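Local coordinates for protein 2-(acetamidomethylene)succinate hydrolase (Mesorhizobium loti, PDB 3KXP) that catalyses the last step of vitamin B6 degradation, hydrolysing (E)-2-(acetamidomethylene)succinate to succinic semialdehyde, acetate, ammonia and carbon dioxide, at residues 141-146 with 237-242; 76-81 with 181-186; 115-120 with 148-153; 163-168 with 295-300. All coordinates share one frame; numbering follows the deposited sequence.

Contact 1: 141-146 with 237-242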
loop_
_atom_site.group_PDB
_atom_site.type_symbol
_atom_site.label_atom_id
_atom_site.label_comp_id
_atom_site.label_asym_id
_atom_site.label_seq_id
_atom_site.Cartn_x
_atom_site.Cartn_y
_atom_site.Cartn_z
ATOM N N HIS A 141 -11.943 -7.344 9.249
ATOM C CA HIS A 141 -11.380 -6.940 10.525
ATOM C C HIS A 141 -11.157 -8.151 11.406
ATOM O O HIS A 141 -12.102 -8.877 11.710
ATOM C CB HIS A 141 -12.307 -5.978 11.256
ATOM C CG HIS A 141 -11.790 -5.568 12.600
ATOM N ND1 HIS A 141 -12.619 -5.274 13.662
ATOM C CD2 HIS A 141 -10.524 -5.417 13.056
ATOM C CE1 HIS A 141 -11.884 -4.964 14.715
ATOM N NE2 HIS A 141 -10.610 -5.043 14.375
ATOM N N SER A 142 -9.908 -8.364 11.811
ATOM C CA SER A 142 -9.549 -9.482 12.682
ATOM C C SER A 142 -10.011 -10.829 12.094
ATOM O O SER A 142 -9.460 -11.277 11.086
ATOM C CB SER A 142 -10.154 -9.245 14.070
ATOM O OG SER A 142 -9.386 -9.879 15.079
ATOM N N LEU A 143 -10.996 -11.481 12.725
ATOM C CA LEU A 143 -11.535 -12.749 12.214
ATOM C C LEU A 143 -11.825 -12.585 10.724
ATOM O O LEU A 143 -11.474 -13.444 9.914
ATOM C CB LEU A 143 -12.847 -13.123 12.926
ATOM C CG LEU A 143 -13.740 -14.185 12.247
ATOM C CD1 LEU A 143 -13.030 -15.522 12.182
ATOM C CD2 LEU A 143 -15.026 -14.346 13.021
ATOM N N GLY A 144 -12.481 -11.480 10.373
ATOM C CA GLY A 144 -12.788 -11.213 8.978
ATOM C C GLY A 144 -11.522 -11.111 8.136
ATOM O O GLY A 144 -11.465 -11.650 7.030
ATOM N N ALA A 145 -10.505 -10.419 8.656
ATOM C CA ALA A 145 -9.241 -10.262 7.935
ATOM C C ALA A 145 -8.590 -11.625 7.707
ATOM O O ALA A 145 -8.155 -11.938 6.601
ATOM C CB ALA A 145 -8.288 -9.343 8.715
ATOM N N ARG A 146 -8.518 -12.430 8.757
ATOM C CA ARG A 146 -7.937 -13.761 8.640
ATOM C C ARG A 146 -8.712 -14.561 7.584
ATOM O O ARG A 146 -8.122 -15.231 6.744
ATOM C CB ARG A 146 -7.985 -14.467 9.996
ATOM C CG ARG A 146 -7.505 -15.903 9.959
ATOM C CD ARG A 146 -8.660 -16.850 9.685
ATOM N NE ARG A 146 -8.641 -17.897 10.688
ATOM C CZ ARG A 146 -9.716 -18.468 11.210
ATOM N NH1 ARG A 146 -10.932 -18.104 10.826
ATOM N NH2 ARG A 146 -9.563 -19.393 12.145
ATOM N N ALA A 237 -16.665 -19.971 20.987
ATOM C CA ALA A 237 -15.634 -20.796 21.603
ATOM C C ALA A 237 -14.848 -21.547 20.542
ATOM O O ALA A 237 -13.626 -21.623 20.604
ATOM C CB ALA A 237 -16.260 -21.783 22.595
ATOM N N GLN A 238 -15.552 -22.097 19.562
ATOM C CA GLN A 238 -14.885 -22.835 18.499
ATOM C C GLN A 238 -14.113 -21.902 17.577
ATOM O O GLN A 238 -13.020 -22.241 17.125
ATOM C CB GLN A 238 -15.902 -23.641 17.693
ATOM C CG GLN A 238 -16.588 -24.718 18.510
ATOM C CD GLN A 238 -17.606 -25.488 17.706
ATOM O OE1 GLN A 238 -17.258 -26.210 16.766
ATOM N NE2 GLN A 238 -18.876 -25.335 18.063
ATOM N N THR A 239 -14.683 -20.732 17.297
ATOM C CA THR A 239 -14.023 -19.759 16.435
ATOM C C THR A 239 -12.736 -19.251 17.087
ATOM O O THR A 239 -11.695 -19.173 16.432
ATOM C CB THR A 239 -14.931 -18.569 16.156
ATOM O OG1 THR A 239 -16.084 -19.021 15.443
ATOM C CG2 THR A 239 -14.207 -17.535 15.328
ATOM N N ALA A 240 -12.815 -18.923 18.376
ATOM C CA ALA A 240 -11.658 -18.436 19.120
ATOM C C ALA A 240 -10.477 -19.404 19.008
ATOM O O ALA A 240 -9.383 -18.994 18.623
ATOM C CB ALA A 240 -12.019 -18.216 20.592
ATOM N N ARG A 241 -10.671 -20.684 19.326
ATOM C CA ARG A 241 -9.535 -21.594 19.207
ATOM C C ARG A 241 -9.127 -21.858 17.765
ATOM O O ARG A 241 -8.011 -22.278 17.506
ATOM C CB ARG A 241 -9.762 -22.916 19.964
ATOM C CG ARG A 241 -11.137 -23.523 19.911
ATOM C CD ARG A 241 -11.513 -23.990 21.320
ATOM N NE ARG A 241 -11.961 -22.871 22.147
ATOM C CZ ARG A 241 -11.981 -22.864 23.474
ATOM N NH1 ARG A 241 -12.419 -21.789 24.122
ATOM N NH2 ARG A 241 -11.543 -23.915 24.153
ATOM N N GLY A 242 -10.021 -21.589 16.824
ATOM C CA GLY A 242 -9.671 -21.784 15.430
ATOM C C GLY A 242 -8.726 -20.677 14.990
ATOM O O GLY A 242 -7.979 -20.837 14.031
HETATM O O HOH W 1 -11.569 -19.742 13.419
HETATM O O HOH W 2 -6.278 -18.781 12.192
#

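Contact 2: 76-81 with 181-186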
loop_
_atom_site.group_PDB
_atom_site.type_symbol
_atom_site.label_atom_id
_atom_site.label_comp_id
_atom_site.label_asym_id
_atom_site.label_seq_id
_atom_site.Cartn_x
_atom_site.Cartn_y
_atom_site.Cartn_z
ATOM N N GLY A 76 -15.231 -8.775 13.084
ATOM C CA GLY A 76 -14.392 -9.578 13.963
ATOM C C GLY A 76 -15.237 -10.528 14.806
ATOM O O GLY A 76 -16.471 -10.487 14.727
ATOM N N ILE A 77 -14.598 -11.372 15.618
ATOM C CA ILE A 77 -15.330 -12.329 16.452
ATOM C C ILE A 77 -16.324 -11.656 17.423
ATOM O O ILE A 77 -16.038 -10.604 18.003
ATOM C CB ILE A 77 -14.353 -13.220 17.236
ATOM C CG1 ILE A 77 -15.069 -14.477 17.731
ATOM C CG2 ILE A 77 -13.782 -12.456 18.417
ATOM C CD1 ILE A 77 -14.109 -15.552 18.233
ATOM N N THR A 78 -17.490 -12.281 17.566
ATOM C CA THR A 78 -18.615 -11.824 18.412
ATOM C C THR A 78 -19.322 -10.582 17.883
ATOM O O THR A 78 -20.387 -10.220 18.371
ATOM C CB THR A 78 -18.220 -11.536 19.894
ATOM O OG1 THR A 78 -17.550 -10.275 19.990
ATOM C CG2 THR A 78 -17.333 -12.632 20.442
ATOM N N SER A 79 -18.740 -9.940 16.877
ATOM C CA SER A 79 -19.323 -8.733 16.291
ATOM C C SER A 79 -20.341 -9.112 15.199
ATOM O O SER A 79 -20.770 -10.264 15.119
ATOM C CB SER A 79 -18.189 -7.876 15.707
ATOM O OG SER A 79 -18.631 -6.593 15.314
ATOM N N ASN A 80 -20.729 -8.147 14.369
ATOM C CA ASN A 80 -21.684 -8.390 13.285
ATOM C C ASN A 80 -21.609 -7.288 12.212
ATOM O O ASN A 80 -21.057 -6.215 12.442
ATOM C CB ASN A 80 -23.113 -8.507 13.851
ATOM C CG ASN A 80 -23.741 -7.161 14.149
ATOM O OD1 ASN A 80 -24.361 -6.557 13.281
ATOM N ND2 ASN A 80 -23.571 -6.679 15.375
ATOM N N SER A 81 -22.185 -7.569 11.046
ATOM C CA SER A 81 -22.166 -6.665 9.889
ATOM C C SER A 81 -22.460 -5.175 10.066
ATOM O O SER A 81 -21.916 -4.354 9.328
ATOM C CB SER A 81 -23.091 -7.207 8.797
ATOM O OG SER A 81 -24.440 -7.233 9.231
ATOM N N ALA A 181 -10.058 -15.904 26.400
ATOM C CA ALA A 181 -10.601 -15.813 27.754
ATOM C C ALA A 181 -11.833 -14.917 27.919
ATOM O O ALA A 181 -12.676 -15.180 28.775
ATOM C CB ALA A 181 -9.512 -15.369 28.716
ATOM N N ARG A 182 -11.948 -13.863 27.118
ATOM C CA ARG A 182 -13.098 -12.968 27.238
ATOM C C ARG A 182 -14.046 -13.013 26.036
ATOM O O ARG A 182 -14.978 -12.216 25.943
ATOM C CB ARG A 182 -12.611 -11.534 27.471
ATOM C CG ARG A 182 -11.574 -11.070 26.463
ATOM C CD ARG A 182 -10.854 -9.797 26.918
ATOM N NE ARG A 182 -11.567 -8.563 26.581
ATOM C CZ ARG A 182 -11.868 -8.180 25.341
ATOM N NH1 ARG A 182 -11.530 -8.936 24.305
ATOM N NH2 ARG A 182 -12.485 -7.024 25.132
ATOM N N VAL A 183 -13.827 -13.966 25.138
ATOM C CA VAL A 183 -14.651 -14.085 23.939
ATOM C C VAL A 183 -16.151 -14.210 24.217
ATOM O O VAL A 183 -16.961 -13.691 23.460
ATOM C CB VAL A 183 -14.187 -15.272 23.074
ATOM C CG1 VAL A 183 -14.456 -16.574 23.791
ATOM C CG2 VAL A 183 -14.877 -15.230 21.730
ATOM N N ASN A 184 -16.514 -14.891 25.301
ATOM C CA ASN A 184 -17.919 -15.069 25.663
ATOM C C ASN A 184 -18.309 -14.308 26.920
ATOM O O ASN A 184 -19.281 -14.653 27.591
ATOM C CB ASN A 184 -18.235 -16.555 25.845
ATOM C CG ASN A 184 -18.672 -17.220 24.550
ATOM O OD1 ASN A 184 -18.432 -18.406 24.340
ATOM N ND2 ASN A 184 -19.331 -16.455 23.680
ATOM N N ALA A 185 -17.540 -13.273 27.233
ATOM C CA ALA A 185 -17.800 -12.447 28.399
ATOM C C ALA A 185 -19.119 -11.726 28.174
ATOM O O ALA A 185 -19.731 -11.200 29.108
ATOM C CB ALA A 185 -16.679 -11.443 28.576
ATOM N N GLY A 186 -19.548 -11.707 26.915
ATOM C CA GLY A 186 -20.789 -11.047 26.561
ATOM C C GLY A 186 -21.988 -11.973 26.593
ATOM O O GLY A 186 -23.127 -11.511 26.515
#

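Contact 3: 115-120 with 148-153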
loop_
_atom_site.group_PDB
_atom_site.type_symbol
_atom_site.label_atom_id
_atom_site.label_comp_id
_atom_site.label_asym_id
_atom_site.label_seq_id
_atom_site.Cartn_x
_atom_site.Cartn_y
_atom_site.Cartn_z
ATOM N N TYR A 115 -15.950 -24.149 12.387
ATOM C CA TYR A 115 -15.578 -22.759 12.572
ATOM C C TYR A 115 -14.087 -22.506 12.406
ATOM O O TYR A 115 -13.516 -21.673 13.103
ATOM C CB TYR A 115 -16.055 -22.273 13.941
ATOM C CG TYR A 115 -17.557 -22.212 14.027
ATOM C CD1 TYR A 115 -18.300 -23.307 14.467
ATOM C CD2 TYR A 115 -18.244 -21.071 13.610
ATOM C CE1 TYR A 115 -19.702 -23.263 14.492
ATOM C CE2 TYR A 115 -19.635 -21.014 13.623
ATOM C CZ TYR A 115 -20.361 -22.111 14.071
ATOM O OH TYR A 115 -21.732 -22.025 14.132
ATOM N N GLU A 116 -13.467 -23.222 11.475
ATOM C CA GLU A 116 -12.049 -23.061 11.213
ATOM C C GLU A 116 -11.883 -22.099 10.052
ATOM O O GLU A 116 -12.866 -21.701 9.428
ATOM C CB GLU A 116 -11.418 -24.406 10.864
ATOM C CG GLU A 116 -11.510 -25.430 11.976
ATOM C CD GLU A 116 -10.775 -24.994 13.232
ATOM O OE1 GLU A 116 -9.523 -24.933 13.211
ATOM O OE2 GLU A 116 -11.455 -24.707 14.242
ATOM N N ALA A 117 -10.642 -21.723 9.767
ATOM C CA ALA A 117 -10.351 -20.804 8.671
ATOM C C ALA A 117 -11.045 -21.227 7.377
ATOM O O ALA A 117 -11.791 -20.445 6.779
ATOM C CB ALA A 117 -8.838 -20.716 8.450
ATOM N N ASN A 118 -10.790 -22.464 6.951
ATOM C CA ASN A 118 -11.380 -23.002 5.723
ATOM C C ASN A 118 -12.891 -22.857 5.670
ATOM O O ASN A 118 -13.446 -22.477 4.639
ATOM C CB ASN A 118 -11.011 -24.474 5.547
ATOM C CG ASN A 118 -9.607 -24.661 5.007
ATOM O OD1 ASN A 118 -9.114 -25.787 4.901
ATOM N ND2 ASN A 118 -8.954 -23.556 4.657
ATOM N N ASP A 119 -13.555 -23.165 6.779
ATOM C CA ASP A 119 -15.007 -23.051 6.842
ATOM C C ASP A 119 -15.432 -21.638 6.473
ATOM O O ASP A 119 -16.236 -21.458 5.562
ATOM C CB ASP A 119 -15.512 -23.409 8.242
ATOM C CG ASP A 119 -15.161 -24.834 8.634
ATOM O OD1 ASP A 119 -15.532 -25.757 7.872
ATOM O OD2 ASP A 119 -14.518 -25.036 9.692
ATOM N N TYR A 120 -14.885 -20.637 7.160
ATOM C CA TYR A 120 -15.234 -19.247 6.864
ATOM C C TYR A 120 -14.789 -18.831 5.463
ATOM O O TYR A 120 -15.457 -18.022 4.800
ATOM C CB TYR A 120 -14.590 -18.282 7.868
ATOM C CG TYR A 120 -15.213 -18.229 9.242
ATOM C CD1 TYR A 120 -14.751 -19.048 10.271
ATOM C CD2 TYR A 120 -16.229 -17.314 9.530
ATOM C CE1 TYR A 120 -15.277 -18.956 11.557
ATOM C CE2 TYR A 120 -16.763 -17.213 10.811
ATOM C CZ TYR A 120 -16.283 -18.037 11.821
ATOM O OH TYR A 120 -16.819 -17.956 13.089
ATOM N N SER A 148 -10.587 -13.384 5.038
ATOM C CA SER A 148 -10.389 -12.846 3.698
ATOM C C SER A 148 -9.064 -13.250 3.057
ATOM O O SER A 148 -9.033 -13.623 1.887
ATOM C CB SER A 148 -10.507 -11.327 3.711
ATOM O OG SER A 148 -11.831 -10.933 4.003
ATOM N N VAL A 149 -7.970 -13.181 3.807
ATOM C CA VAL A 149 -6.676 -13.549 3.247
ATOM C C VAL A 149 -6.642 -15.044 2.913
ATOM O O VAL A 149 -6.047 -15.444 1.909
ATOM C CB VAL A 149 -5.530 -13.189 4.209
ATOM C CG1 VAL A 149 -4.186 -13.604 3.609
ATOM C CG2 VAL A 149 -5.546 -11.684 4.486
ATOM N N THR A 150 -7.286 -15.866 3.744
ATOM C CA THR A 150 -7.340 -17.307 3.490
ATOM C C THR A 150 -8.136 -17.535 2.198
ATOM O O THR A 150 -7.746 -18.326 1.344
ATOM C CB THR A 150 -8.028 -18.063 4.649
ATOM O OG1 THR A 150 -7.291 -17.856 5.859
ATOM C CG2 THR A 150 -8.082 -19.562 4.358
ATOM N N ALA A 151 -9.241 -16.812 2.056
ATOM C CA ALA A 151 -10.091 -16.921 0.878
ATOM C C ALA A 151 -9.346 -16.513 -0.394
ATOM O O ALA A 151 -9.388 -17.221 -1.400
ATOM C CB ALA A 151 -11.337 -16.052 1.054
ATOM N N ALA A 152 -8.678 -15.368 -0.339
ATOM C CA ALA A 152 -7.927 -14.847 -1.476
ATOM C C ALA A 152 -6.844 -15.813 -1.954
ATOM O O ALA A 152 -6.600 -15.952 -3.153
ATOM C CB ALA A 152 -7.299 -13.507 -1.106
ATOM N N ALA A 153 -6.192 -16.474 -1.009
ATOM C CA ALA A 153 -5.134 -17.415 -1.335
ATOM C C ALA A 153 -5.686 -18.718 -1.906
ATOM O O ALA A 153 -5.008 -19.407 -2.669
ATOM C CB ALA A 153 -4.296 -17.703 -0.090
#

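Contact 4: 163-168 with 295-300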
loop_
_atom_site.group_PDB
_atom_site.type_symbol
_atom_site.label_atom_id
_atom_site.label_comp_id
_atom_site.label_asym_id
_atom_site.label_seq_id
_atom_site.Cartn_x
_atom_site.Cartn_y
_atom_site.Cartn_z
ATOM N N VAL A 163 -8.116 -6.033 2.173
ATOM C CA VAL A 163 -7.677 -5.036 3.130
ATOM C C VAL A 163 -7.796 -5.797 4.449
ATOM O O VAL A 163 -8.889 -5.912 5.008
ATOM C CB VAL A 163 -8.600 -3.808 3.166
ATOM C CG1 VAL A 163 -8.195 -2.906 4.306
ATOM C CG2 VAL A 163 -8.523 -3.043 1.837
ATOM N N ALA A 164 -6.675 -6.348 4.912
ATOM C CA ALA A 164 -6.620 -7.122 6.148
ATOM C C ALA A 164 -6.371 -6.238 7.376
ATOM O O ALA A 164 -5.227 -5.927 7.709
ATOM C CB ALA A 164 -5.529 -8.179 6.040
ATOM N N ILE A 165 -7.445 -5.860 8.058
ATOM C CA ILE A 165 -7.341 -5.001 9.235
ATOM C C ILE A 165 -7.104 -5.728 10.559
ATOM O O ILE A 165 -8.008 -6.352 11.111
ATOM C CB ILE A 165 -8.614 -4.133 9.404
ATOM C CG1 ILE A 165 -8.859 -3.306 8.134
ATOM C CG2 ILE A 165 -8.464 -3.224 10.624
ATOM C CD1 ILE A 165 -10.091 -2.403 8.213
ATOM N N ASP A 166 -5.874 -5.632 11.048
ATOM C CA ASP A 166 -5.440 -6.189 12.328
ATOM C C ASP A 166 -5.465 -7.692 12.592
ATOM O O ASP A 166 -6.047 -8.142 13.587
ATOM C CB ASP A 166 -6.174 -5.479 13.469
ATOM C CG ASP A 166 -5.231 -5.056 14.586
ATOM O OD1 ASP A 166 -4.342 -4.220 14.317
ATOM O OD2 ASP A 166 -5.359 -5.559 15.724
ATOM N N PHE A 167 -4.839 -8.463 11.706
ATOM C CA PHE A 167 -4.728 -9.901 11.889
ATOM C C PHE A 167 -3.736 -10.469 10.904
ATOM O O PHE A 167 -4.026 -10.639 9.720
ATOM C CB PHE A 167 -6.070 -10.624 11.747
ATOM C CG PHE A 167 -6.088 -11.969 12.436
ATOM C CD1 PHE A 167 -5.335 -13.029 11.944
ATOM C CD2 PHE A 167 -6.783 -12.142 13.625
ATOM C CE1 PHE A 167 -5.266 -14.247 12.632
ATOM C CE2 PHE A 167 -6.725 -13.354 14.324
ATOM C CZ PHE A 167 -5.960 -14.409 13.825
ATOM N N THR A 168 -2.562 -10.783 11.421
ATOM C CA THR A 168 -1.467 -11.300 10.621
ATOM C C THR A 168 -0.995 -12.621 11.216
ATOM O O THR A 168 -1.519 -13.079 12.232
ATOM C CB THR A 168 -0.282 -10.329 10.684
ATOM O OG1 THR A 168 0.169 -10.245 12.046
ATOM C CG2 THR A 168 -0.691 -8.929 10.200
ATOM N N TYR A 295 -9.146 -2.273 17.386
ATOM C CA TYR A 295 -10.356 -1.854 16.675
ATOM C C TYR A 295 -10.151 -0.652 15.757
ATOM O O TYR A 295 -10.805 0.381 15.892
ATOM C CB TYR A 295 -11.441 -1.585 17.717
ATOM C CG TYR A 295 -11.549 -2.749 18.666
ATOM C CD1 TYR A 295 -12.218 -3.918 18.293
ATOM C CD2 TYR A 295 -10.865 -2.743 19.882
ATOM C CE1 TYR A 295 -12.190 -5.057 19.102
ATOM C CE2 TYR A 295 -10.831 -3.879 20.701
ATOM C CZ TYR A 295 -11.492 -5.030 20.300
ATOM O OH TYR A 295 -11.445 -6.158 21.088
ATOM N N VAL A 296 -9.253 -0.823 14.794
ATOM C CA VAL A 296 -8.893 0.229 13.856
ATOM C C VAL A 296 -10.019 0.963 13.128
ATOM O O VAL A 296 -10.127 2.188 13.230
ATOM C CB VAL A 296 -7.915 -0.306 12.795
ATOM C CG1 VAL A 296 -7.345 0.859 11.981
ATOM C CG2 VAL A 296 -6.813 -1.114 13.480
ATOM N N ASN A 297 -10.848 0.234 12.389
ATOM C CA ASN A 297 -11.912 0.883 11.638
ATOM C C ASN A 297 -12.912 1.664 12.501
ATOM O O ASN A 297 -13.415 2.716 12.087
ATOM C CB ASN A 297 -12.628 -0.132 10.723
ATOM C CG ASN A 297 -13.204 -1.316 11.480
ATOM O OD1 ASN A 297 -14.417 -1.545 11.456
ATOM N ND2 ASN A 297 -12.339 -2.083 12.143
ATOM N N GLU A 298 -13.180 1.183 13.709
ATOM C CA GLU A 298 -14.119 1.886 14.573
ATOM C C GLU A 298 -13.471 3.060 15.316
ATOM O O GLU A 298 -14.093 4.110 15.490
ATOM C CB GLU A 298 -14.754 0.901 15.569
ATOM C CG GLU A 298 -15.839 0.024 14.949
ATOM C CD GLU A 298 -16.193 -1.200 15.787
ATOM O OE1 GLU A 298 -15.401 -2.165 15.801
ATOM O OE2 GLU A 298 -17.266 -1.204 16.425
ATOM N N VAL A 299 -12.217 2.893 15.730
ATOM C CA VAL A 299 -11.515 3.931 16.472
ATOM C C VAL A 299 -10.914 5.026 15.584
ATOM O O VAL A 299 -10.814 6.172 16.003
ATOM C CB VAL A 299 -10.399 3.308 17.367
ATOM C CG1 VAL A 299 -9.709 4.394 18.181
ATOM C CG2 VAL A 299 -11.000 2.253 18.303
ATOM N N SER A 300 -10.529 4.680 14.358
ATOM C CA SER A 300 -9.938 5.652 13.431
ATOM C C SER A 300 -10.606 5.563 12.064
ATOM O O SER A 300 -9.968 5.196 11.074
ATOM C CB SER A 300 -8.436 5.391 13.265
ATOM O OG SER A 300 -7.778 5.327 14.517
#

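Contact 1: 141-146 with 237-242
Leu-143 and Arg-146 reach from the nucleophile elbow of an alpha/beta hydrolase to Thr-239 and Gly-242 of helix 233-242. The segment 141-146 begins at the end of strand 136-141. His-141 gives NE2 to the carbonyl of His-294. Ser-142, the inferred nucleophile, has positive phi (55°), the strained backbone of the elbow. Helix 143-154 starts directly after it. Leu-143 makes the apolar half of the contact. Its CD1 lies 3.9 Å from Thr-239 CG2, with CD2 almost as close, so the methyl sits against the isobutyl fork. The two side chains cross at about a right angle. Thr-239 OG1 is turned to its own helix, where it bonds Ala-235 O, and it also bonds Tyr-120 OH. Gly-144 follows at a tight spot of the elbow: a CB on it would be crowded by His-141 N. Arg-146 makes the polar half. Its CG is anti to the backbone N (chi1 175°), then the chain bends at chi2 and chi3. The bends present the guanidinium edge to the C-terminal end of helix 233-242. NH2 gives a weak bond to Gly-242 O, 2.9 Å long with an N-H...O angle of 132°. Water 2 lies in the same guanidinium plane. It accepts from Arg-146 NE at 2.9 Å and donates to Gly-242 O at 3.2 Å.

Contact 2: 76-81 with 181-186
Ile-77 and Thr-78 belong to the loop after strand 70-74 that helps form the chloride site, and both pack on Val-183. Ile-77 binds the chloride together with Ser-142 and Leu-143. A loop in this place beside the nucleophile commonly forms part of the oxyanion hole in alpha/beta hydrolases, and the chloride is consistent with that. Residues 76-79 form a type II beta turn, closed by Ser-79 N to Gly-76 O at 3.2 Å. Thr-78 takes its third position, with positive phi (70°). Val-183 stands in a type I beta turn, residues 182-185, at the C-terminal side of helix 173-182. One methyl, Val-183 CG2, does most of the touching. Ile-77 CG1 is anti to its backbone N (chi1 -162°) and the chain runs on extended, which carries CD1 to 3.6 Å from Val-183 CG2. These two side chains meet nearly at right angles. Thr-78 brings CG2 to 3.8 Å from the same methyl and to 3.2 Å from Val-183 O. Its OG1 turns back and donates to Ile-77 O, modelled at a rather short 2.5 Å. With an alanine here, Val-183 CG2 would probably keep only Ile-77 as a neighbour from this loop, a gap would open beside Val-183 O, and Ile-77 O would lose its hydroxyl partner. Met-236 and Arg-203 also touch Thr-78. Across this contact the chemistry is methyl packing: the hydroxyl serves its own turn, and the hold on Val-183 comes from fit, without a directed polar bond.

Contact 3: 115-120 with 148-153
Thr-150 overlaps the first turn of helix 117-131, fitting its two branches against Ala-117 and Asn-118. Thr-150 OG1 faces Ala-117 CB at 4.2 Å. Thr-150 CG2 lies 4.1 Å from Asn-118 ND2. The contact is loose and near the surface. Thr-150 OG1 lies beside the backbone N and anti to the carbonyl carbon (chi1 -61°), which leaves CG2 anti to the N. This sets OG1 back along its own helix, where it bonds the carbonyl of Arg-146. The hydroxyl is engaged in helix 143-154, and toward Ala-117 it makes only van der Waals contact. Asn-118 starts out pointing away from Thr-150. ND2, at the end of the amide, then comes back beside the methyl, with the two side chains at about a right angle. Glu-116 is the N-cap, and its backbone N donates to Asp-119 OD2, 2.8 Å long and nearly straight at 164°. This is one half of a capping box, using the anti lone pair of OD2. Tyr-120 packs on Leu-143, Arg-146 and Asn-147. Helix 143-154 lies between two neighbours: helix 117-131 lies along one side, from Leu-143 to Thr-150, while Val-149 and Ala-152 rest on strand 159-165 of the main sheet.

Contact 4: 163-168 with 295-300
Ile-165, Val-296 and Asn-297 carry most of this buried contact, at the end of strand 159-165. Ile-165 is the last residue of the strand, and its side chain forks against the short helix 296-299. Ile-165 CG2 lies 3.7 Å from Val-296 CB and 3.9 Å from Val-296 CG2. The other branch is extended (chi2 -179°), and its end, Ile-165 CD1, lies 4.2 Å from Asn-297 CB. The isoleucine thus covers two successive residues of the first helical turn. Val-296 has CG1 anti to its backbone N (chi1 -169°), which leaves CG2 to face the strand end. Val-296 CG2 also comes within 4.1 Å of Asp-166 OD1.

Asp-166 is the inferred acid of the catalytic triad with Ser-142 and His-294. Its carboxylate is well bonded by other residues: OD2 takes His-294 ND1 and Ser-266 OG, and OD1 takes the backbone N of Gly-263. Val-296 therefore adds an apolar wall beside a carboxylate whose polar partners come from the end of strand 258-263 and from the loops carrying Ser-266 and His-294. Since Tyr-295 and Val-296 directly follow His-294, this packing probably helps keep the histidine loop close to the acid. The acid here follows the sixth strand of the sheet, whereas in many alpha/beta hydrolases it follows the seventh.

Strand 159-165 lies between strands 136-141 and 258-263. Ala-164 packs on helix 143-154. Val-296 also touches Val-261 of the adjoining strand, and it meets Thr-304 of helix 301-313 together with Asn-297.

Overall arrangement
All four contacts lie within one alpha/beta hydrolase fold. Contact 1 is the hub: its centre is about 10 Å from those of contacts 2 and 3 and about 14 Å from that of contact 4. Contacts 1 and 3 share helix 143-154. Contact 4 follows on the next strand, 159-165, where Ile-165 O accepts from Ser-142 N at 2.9 Å. Contact 2 joins contact 1 through Ile-77 CD1, which is 3.5 Å from Thr-239 CG2. Along the chain, contact 3 is nested inside the loop closed by contact 2. Contact 4 opens after contact 3 closes. Contacts 1, 2 and 4 gather round the chloride site, nucleophile and acid; contact 3 lies further out.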